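Local coordinates for protein ionotropic glutamate receptor bacterial homologue (Nostoc punctiforme, PDB 2PYY) that binds L-glutamate through its ligand-binding core, the part of this bacterial glutamate receptor that probably controls opening of an ion channel, at the interface of chains A and B and the interface of chains B and C. Sequence-based numbering; all coordinates share one arbitrary frame. Chains: chain A/B/C, Ionotropic glutamate receptor bacterial homologue.

Contact 1: the interface of chains A and B. Residues chain A 119, 128, 134-136; chain B 119, 128, 134-136.
A:Val134 and B:Glu136 pair across the two-fold axis as two copies of strand 133-137 run antiparallel edge to edge. The backbone carries the ladder. A:Val134 N donates to B:Glu136 O at 3.2 Å, and B:Glu136 N returns to A:Val134 O at 3.0 Å. The twin pair includes A:Glu136 N to B:Val134 O at 2.8 Å, nearly straight at 169°. The backbones of A:Leu135 and B:Leu135 face each other at the middle of the ladder. The structure alone does not show whether this strand pairing also forms in solution.

The polar side chains are more unusual. A:Glu136 and B:Glu136 both run extended beyond CG and bring their carboxylates together at the axis, the planes turned 40° apart. A:Glu136 OE2 lies 2.6 Å from B:Glu136 OE2. Two charged carboxylates would repel at that range, so a shared proton is one likely explanation, although the model does not show hydrogens. A:Arg128 and B:Arg128 probably help to offset the negative charge. Their bonds are weak and not alike: B:Arg128 NH1 makes one of 3.0 Å to B:Glu136 OE2 of its own chain, whereas A:Glu136 OE2 lies at the edge of the A:Arg128 guanidinium, in its plane, weakly bonded to NE. Across the axis the NE of A:Arg128 and that of B:Arg128 each form a long salt bridge with OE1 of the partner's glutamate, B:Glu136 or A:Glu136.

Apolar packing is modest. B:Val134 keeps CG1 between its backbone N and carbonyl carbon (chi1 54°), which turns that methyl toward the partner strand. There B:Val134 CG1 rests 3.9 Å from A:Glu136 CB.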
ATOM      1  N   ALA A 119     -16.557   9.590  -3.542  1.00 15.62           N
ATOM      2  CA  ALA A 119     -15.259   8.933  -3.680  1.00 15.00           C
ATOM      3  C   ALA A 119     -15.393   7.769  -4.676  1.00 13.93           C
ATOM      4  O   ALA A 119     -16.429   7.121  -4.733  1.00 13.66           O
ATOM      5  CB  ALA A 119     -14.769   8.423  -2.293  1.00 17.46           C
ATOM      6  N   ARG A 128      -9.201  14.963 -10.169  1.00 14.99           N
ATOM      7  CA  ARG A 128      -7.815  14.704  -9.803  1.00 15.92           C
ATOM      8  C   ARG A 128      -6.888  14.855 -11.009  1.00 16.46           C
ATOM      9  O   ARG A 128      -5.828  15.469 -10.911  1.00 12.92           O
ATOM     10  CB  ARG A 128      -7.661  13.299  -9.201  1.00 16.27           C
ATOM     11  CG  ARG A 128      -8.172  13.200  -7.764  1.00 16.98           C
ATOM     12  CD  ARG A 128      -7.859  11.849  -7.111  1.00 22.53           C
ATOM     13  NE  ARG A 128      -8.752  10.786  -7.560  1.00 27.46           N
ATOM     14  CZ  ARG A 128      -8.545  10.033  -8.630  1.00 30.07           C
ATOM     15  NH1 ARG A 128      -7.456  10.217  -9.368  1.00 32.86           N
ATOM     16  NH2 ARG A 128      -9.435   9.102  -8.968  1.00 29.66           N
ATOM     17  N   VAL A 134     -10.262  18.060  -4.680  1.00 15.33           N
ATOM     18  CA  VAL A 134     -11.550  17.395  -4.608  1.00 17.52           C
ATOM     19  C   VAL A 134     -11.824  16.782  -3.238  1.00 18.97           C
ATOM     20  O   VAL A 134     -10.999  16.043  -2.692  1.00 19.04           O
ATOM     21  CB  VAL A 134     -11.663  16.290  -5.698  1.00 15.90           C
ATOM     22  CG1 VAL A 134     -10.510  15.293  -5.570  1.00 18.91           C
ATOM     23  CG2 VAL A 134     -12.995  15.560  -5.592  1.00 18.85           C
ATOM     24  N   LEU A 135     -12.984  17.119  -2.685  1.00 17.81           N
ATOM     25  CA  LEU A 135     -13.413  16.588  -1.401  1.00 18.89           C
ATOM     26  C   LEU A 135     -14.189  15.334  -1.776  1.00 18.22           C
ATOM     27  O   LEU A 135     -15.283  15.417  -2.330  1.00 18.96           O
ATOM     28  CB  LEU A 135     -14.321  17.596  -0.689  1.00 16.24           C
ATOM     29  CG  LEU A 135     -14.993  17.152   0.626  1.00 19.08           C
ATOM     30  CD1 LEU A 135     -13.930  16.768   1.654  1.00 17.44           C
ATOM     31  CD2 LEU A 135     -15.860  18.289   1.155  1.00 13.98           C
ATOM     32  N   GLU A 136     -13.600  14.174  -1.508  1.00 19.88           N
ATOM     33  CA  GLU A 136     -14.229  12.895  -1.835  1.00 19.57           C
ATOM     34  C   GLU A 136     -14.952  12.314  -0.636  1.00 18.97           C
ATOM     35  O   GLU A 136     -14.328  11.860   0.329  1.00 18.36           O
ATOM     36  CB  GLU A 136     -13.179  11.901  -2.332  1.00 22.44           C
ATOM     37  CG  GLU A 136     -12.622  12.226  -3.709  1.00 26.17           C
ATOM     38  CD  GLU A 136     -11.571  11.220  -4.160  1.00 29.04           C
ATOM     39  OE1 GLU A 136     -11.764  10.007  -3.931  1.00 30.00           O
ATOM     40  OE2 GLU A 136     -10.562  11.646  -4.752  1.00 32.18           O
TER
ATOM     41  N   ALA B 119      -3.290  13.925  -3.533  1.00 14.89           N
ATOM     42  CA  ALA B 119      -4.046  13.090  -4.448  1.00 12.96           C
ATOM     43  C   ALA B 119      -3.116  11.966  -4.915  1.00 14.28           C
ATOM     44  O   ALA B 119      -1.935  12.207  -5.176  1.00 12.44           O
ATOM     45  CB  ALA B 119      -4.525  13.928  -5.657  1.00 11.44           C
ATOM     46  N   ARG B 128     -10.043   6.748   2.024  1.00 26.41           N
ATOM     47  CA  ARG B 128     -11.215   6.353   1.240  1.00 28.45           C
ATOM     48  C   ARG B 128     -11.722   4.973   1.644  1.00 29.40           C
ATOM     49  O   ARG B 128     -12.912   4.783   1.899  1.00 28.96           O
ATOM     50  CB  ARG B 128     -10.899   6.351  -0.263  1.00 28.54           C
ATOM     51  CG  ARG B 128     -10.480   7.701  -0.814  1.00 31.96           C
ATOM     52  CD  ARG B 128     -10.618   7.758  -2.327  1.00 32.27           C
ATOM     53  NE  ARG B 128      -9.828   6.739  -3.006  1.00 34.57           N
ATOM     54  CZ  ARG B 128      -8.516   6.805  -3.205  1.00 36.08           C
ATOM     55  NH1 ARG B 128      -7.828   7.854  -2.784  1.00 36.54           N
ATOM     56  NH2 ARG B 128      -7.888   5.807  -3.814  1.00 35.86           N
ATOM     57  N   VAL B 134     -12.163  12.661   2.398  1.00 21.08           N
ATOM     58  CA  VAL B 134     -10.813  13.128   2.127  1.00 19.70           C
ATOM     59  C   VAL B 134     -10.708  14.218   1.070  1.00 18.91           C
ATOM     60  O   VAL B 134     -11.289  14.130  -0.013  1.00 18.62           O
ATOM     61  CB  VAL B 134      -9.920  11.943   1.700  1.00 18.83           C
ATOM     62  CG1 VAL B 134     -10.572  11.203   0.537  1.00 18.73           C
ATOM     63  CG2 VAL B 134      -8.527  12.444   1.302  1.00 20.26           C
ATOM     64  N   LEU B 135      -9.932  15.238   1.414  1.00 19.38           N
ATOM     65  CA  LEU B 135      -9.674  16.369   0.544  1.00 20.05           C
ATOM     66  C   LEU B 135      -8.338  16.097  -0.135  1.00 20.90           C
ATOM     67  O   LEU B 135      -7.279  16.390   0.415  1.00 18.89           O
ATOM     68  CB  LEU B 135      -9.586  17.648   1.368  1.00 19.74           C
ATOM     69  CG  LEU B 135      -9.266  18.892   0.566  1.00 21.41           C
ATOM     70  CD1 LEU B 135     -10.440  19.234  -0.337  1.00 21.37           C
ATOM     71  CD2 LEU B 135      -8.966  20.053   1.505  1.00 21.77           C
ATOM     72  N   GLU B 136      -8.401  15.509  -1.324  1.00 21.17           N
ATOM     73  CA  GLU B 136      -7.211  15.182  -2.087  1.00 20.44           C
ATOM     74  C   GLU B 136      -6.745  16.404  -2.875  1.00 20.26           C
ATOM     75  O   GLU B 136      -7.388  16.826  -3.850  1.00 19.17           O
ATOM     76  CB  GLU B 136      -7.495  14.007  -3.032  1.00 21.98           C
ATOM     77  CG  GLU B 136      -7.783  12.696  -2.307  1.00 24.80           C
ATOM     78  CD  GLU B 136      -7.892  11.497  -3.244  1.00 26.79           C
ATOM     79  OE1 GLU B 136      -7.018  11.336  -4.119  1.00 27.55           O
ATOM     80  OE2 GLU B 136      -8.844  10.704  -3.097  1.00 28.68           O
TER

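Contact 2: the interface of chains B and C. Residues chain B 76-77, 79-80, 192; chain C 197-198, 201-202, 205.
Helix 73-78 of chain B ends just past B:Glu76 and B:Gln77, and the backbone turns extended at B:Phe79 to run into B:Asp80 and strand 80-81, so that helix end and strand start together face the N-terminal half of helix 197-210 of chain C, where C:Arg197, C:Lys198, C:Asn201, C:Gln202 and C:Leu205 come to the contact.

C:Lys198 is the central side chain. Bends at chi3 and chi4 (74° and 64°) curl its tip in among chain B acceptors, and NZ donates to the B:Glu76 carboxylate oxygen OE2 at 2.7 Å, approaching from above the carboxylate plane. The same C:Lys198 NZ reaches the backbone carbonyl B:Phe79 O at 3.0 Å, again from above the plane of that group, and B:Asp80 OD1 at 3.0 Å. B:Asn192 OD1 stands beside the chain, 3.5 Å from C:Lys198 CE.

B:Asp80 and C:Arg197 reach toward each other tip to tip, with carboxylate and guanidinium nearly coplanar. The arginine grips end-on: C:Arg197 NH2 bonds B:Asp80 OD2 at 3.0 Å on its syn lone pair, while NH1 bonds OD1. C:Arg197 NH2 also bonds B:Asp80 OD1, at 3.2 Å. OD1 therefore accepts three donors: NH2 on the syn lone pair, NH1 on the syn side but tilted 22° from the carboxylate plane, and the lysine from well above it. This concentration of positive charge would probably favour an ionised aspartate. An alanine in place of B:Asp80 would probably leave the C:Arg197 guanidinium without its mate and free to turn, and would take one of the acceptors from C:Lys198 NZ.

B:Glu76, bent at chi2, lays its aliphatic part crosswise on C:Leu205, with B:Glu76 CG 3.6 Å from C:Leu205 CD1. C:Asn201 CB packs 3.9 Å from B:Glu76 CD, the carboxylate carbon.

The site is a salt-bridged helix interface joining two ligand-binding cores; it may correspond to the back-to-back dimer of ionotropic glutamate receptor cores, and would then help to assemble the subunits.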
ATOM      1  N   GLU B  76       2.898  -3.348  -6.487  1.00 20.22           N
ATOM      2  CA  GLU B  76       3.734  -4.518  -6.706  1.00 23.24           C
ATOM      3  C   GLU B  76       3.156  -5.423  -7.789  1.00 23.38           C
ATOM      4  O   GLU B  76       3.879  -6.188  -8.432  1.00 23.59           O
ATOM      5  CB  GLU B  76       3.874  -5.297  -5.403  1.00 24.92           C
ATOM      6  CG  GLU B  76       5.255  -5.903  -5.188  1.00 32.29           C
ATOM      7  CD  GLU B  76       5.546  -7.042  -6.131  1.00 35.75           C
ATOM      8  OE1 GLU B  76       4.652  -7.901  -6.300  1.00 36.42           O
ATOM      9  OE2 GLU B  76       6.670  -7.091  -6.693  1.00 38.29           O
ATOM     10  N   GLN B  77       1.852  -5.329  -7.999  1.00 24.51           N
ATOM     11  CA  GLN B  77       1.209  -6.157  -8.999  1.00 26.27           C
ATOM     12  C   GLN B  77       1.674  -5.834 -10.416  1.00 25.60           C
ATOM     13  O   GLN B  77       1.887  -6.732 -11.234  1.00 25.38           O
ATOM     14  CB  GLN B  77      -0.303  -5.999  -8.909  1.00 28.86           C
ATOM     15  CG  GLN B  77      -1.061  -6.923  -9.847  1.00 34.32           C
ATOM     16  CD  GLN B  77      -2.558  -6.764  -9.708  1.00 37.99           C
ATOM     17  OE1 GLN B  77      -3.137  -7.114  -8.674  1.00 40.18           O
ATOM     18  NE2 GLN B  77      -3.196  -6.226 -10.747  1.00 38.27           N
ATOM     19  N   PHE B  79       4.326  -3.408 -11.011  1.00 21.82           N
ATOM     20  CA  PHE B  79       5.682  -2.881 -11.004  1.00 21.92           C
ATOM     21  C   PHE B  79       6.579  -3.647 -10.041  1.00 20.98           C
ATOM     22  O   PHE B  79       6.104  -4.458  -9.253  1.00 22.14           O
ATOM     23  CB  PHE B  79       5.649  -1.386 -10.655  1.00 20.90           C
ATOM     24  CG  PHE B  79       4.777  -0.574 -11.580  1.00 21.70           C
ATOM     25  CD1 PHE B  79       3.412  -0.437 -11.333  1.00 21.66           C
ATOM     26  CD2 PHE B  79       5.308  -0.019 -12.742  1.00 22.06           C
ATOM     27  CE1 PHE B  79       2.586   0.233 -12.235  1.00 22.98           C
ATOM     28  CE2 PHE B  79       4.495   0.651 -13.650  1.00 22.60           C
ATOM     29  CZ  PHE B  79       3.129   0.775 -13.396  1.00 22.64           C
ATOM     30  N   ASP B  80       7.880  -3.410 -10.137  1.00 20.12           N
ATOM     31  CA  ASP B  80       8.841  -4.090  -9.282  1.00 19.56           C
ATOM     32  C   ASP B  80       9.441  -3.090  -8.286  1.00 18.16           C
ATOM     33  O   ASP B  80       9.474  -1.887  -8.546  1.00 16.10           O
ATOM     34  CB  ASP B  80       9.955  -4.707 -10.132  1.00 21.61           C
ATOM     35  CG  ASP B  80      10.157  -6.185  -9.846  1.00 24.18           C
ATOM     36  OD1 ASP B  80       9.715  -6.642  -8.773  1.00 27.24           O
ATOM     37  OD2 ASP B  80      10.777  -6.878 -10.683  1.00 25.63           O
ATOM     38  N   ASN B 192       8.797  -4.012 -14.458  1.00 20.92           N
ATOM     39  CA  ASN B 192       8.964  -5.454 -14.302  1.00 25.90           C
ATOM     40  C   ASN B 192      10.169  -5.944 -15.084  1.00 26.35           C
ATOM     41  O   ASN B 192      10.491  -5.391 -16.133  1.00 27.99           O
ATOM     42  CB  ASN B 192       7.745  -6.209 -14.815  1.00 27.13           C
ATOM     43  CG  ASN B 192       6.535  -6.023 -13.933  1.00 29.72           C
ATOM     44  OD1 ASN B 192       6.638  -6.008 -12.700  1.00 32.21           O
ATOM     45  ND2 ASN B 192       5.370  -5.888 -14.560  1.00 33.33           N
TER
ATOM     46  N   ARG C 197       8.404 -15.149  -6.849  1.00 24.02           N
ATOM     47  CA  ARG C 197       8.823 -13.989  -6.067  1.00 23.14           C
ATOM     48  C   ARG C 197       7.712 -12.934  -5.987  1.00 21.89           C
ATOM     49  O   ARG C 197       7.317 -12.541  -4.896  1.00 20.33           O
ATOM     50  CB  ARG C 197      10.101 -13.368  -6.653  1.00 21.64           C
ATOM     51  CG  ARG C 197      10.678 -12.210  -5.820  1.00 22.32           C
ATOM     52  CD  ARG C 197      11.969 -11.643  -6.429  1.00 21.79           C
ATOM     53  NE  ARG C 197      11.762 -11.092  -7.774  1.00 21.53           N
ATOM     54  CZ  ARG C 197      11.225  -9.901  -8.027  1.00 21.58           C
ATOM     55  NH1 ARG C 197      10.834  -9.118  -7.028  1.00 18.74           N
ATOM     56  NH2 ARG C 197      11.070  -9.493  -9.280  1.00 21.52           N
ATOM     57  N   LYS C 198       7.189 -12.492  -7.130  1.00 23.34           N
ATOM     58  CA  LYS C 198       6.144 -11.472  -7.117  1.00 24.87           C
ATOM     59  C   LYS C 198       4.868 -11.894  -6.386  1.00 24.47           C
ATOM     60  O   LYS C 198       4.338 -11.139  -5.559  1.00 26.50           O
ATOM     61  CB  LYS C 198       5.820 -11.018  -8.542  1.00 24.35           C
ATOM     62  CG  LYS C 198       7.013 -10.371  -9.237  1.00 28.92           C
ATOM     63  CD  LYS C 198       6.599  -9.569 -10.473  1.00 31.33           C
ATOM     64  CE  LYS C 198       5.914  -8.263 -10.078  1.00 29.49           C
ATOM     65  NZ  LYS C 198       6.838  -7.366  -9.341  1.00 30.33           N
ATOM     66  N   ASN C 201       5.634 -11.686  -2.750  1.00 19.39           N
ATOM     67  CA  ASN C 201       5.671 -10.307  -2.264  1.00 20.63           C
ATOM     68  C   ASN C 201       4.258  -9.734  -2.189  1.00 19.98           C
ATOM     69  O   ASN C 201       3.882  -9.088  -1.213  1.00 20.53           O
ATOM     70  CB  ASN C 201       6.531  -9.442  -3.194  1.00 18.29           C
ATOM     71  CG  ASN C 201       8.000  -9.786  -3.103  1.00 16.52           C
ATOM     72  OD1 ASN C 201       8.434 -10.383  -2.123  1.00 16.26           O
ATOM     73  ND2 ASN C 201       8.777  -9.406  -4.121  1.00 16.28           N
ATOM     74  N   GLN C 202       3.502  -9.969  -3.253  1.00 22.85           N
ATOM     75  CA  GLN C 202       2.119  -9.527  -3.374  1.00 25.78           C
ATOM     76  C   GLN C 202       1.302 -10.006  -2.166  1.00 24.72           C
ATOM     77  O   GLN C 202       0.629  -9.216  -1.517  1.00 24.63           O
ATOM     78  CB  GLN C 202       1.536 -10.104  -4.665  1.00 28.20           C
ATOM     79  CG  GLN C 202       0.105  -9.735  -4.961  1.00 33.62           C
ATOM     80  CD  GLN C 202      -0.074  -8.257  -5.195  1.00 35.98           C
ATOM     81  OE1 GLN C 202       0.814  -7.595  -5.737  1.00 39.73           O
ATOM     82  NE2 GLN C 202      -1.231  -7.728  -4.804  1.00 36.68           N
ATOM     83  N   LEU C 205       2.455  -8.408   1.074  1.00 18.74           N
ATOM     84  CA  LEU C 205       1.963  -7.044   1.196  1.00 18.88           C
ATOM     85  C   LEU C 205       0.487  -7.054   1.627  1.00 19.40           C
ATOM     86  O   LEU C 205       0.094  -6.277   2.498  1.00 18.15           O
ATOM     87  CB  LEU C 205       2.184  -6.263  -0.116  1.00 17.95           C
ATOM     88  CG  LEU C 205       3.679  -5.958  -0.330  1.00 19.03           C
ATOM     89  CD1 LEU C 205       3.987  -5.795  -1.791  1.00 19.04           C
ATOM     90  CD2 LEU C 205       4.081  -4.711   0.460  1.00 18.60           C
TER

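Contact 1 and contact 2 have their C-alpha centres about 27 Å apart and share no residue; chain B takes part in both, meeting A through one surface and C through another. Contact 1 uses the edge strand 133-137 and the nearby helix 122-129, whereas contact 2 uses helix 73-78 with strand 80-81 on one chain and helix 197-210 on the other. Each interface has its own two-fold axis, so together they string the three chains A-B-C rather than closing a ring. Of the two, the helix-based contact 2 is the likelier receptor dimer; contact 1 may be a packing contact.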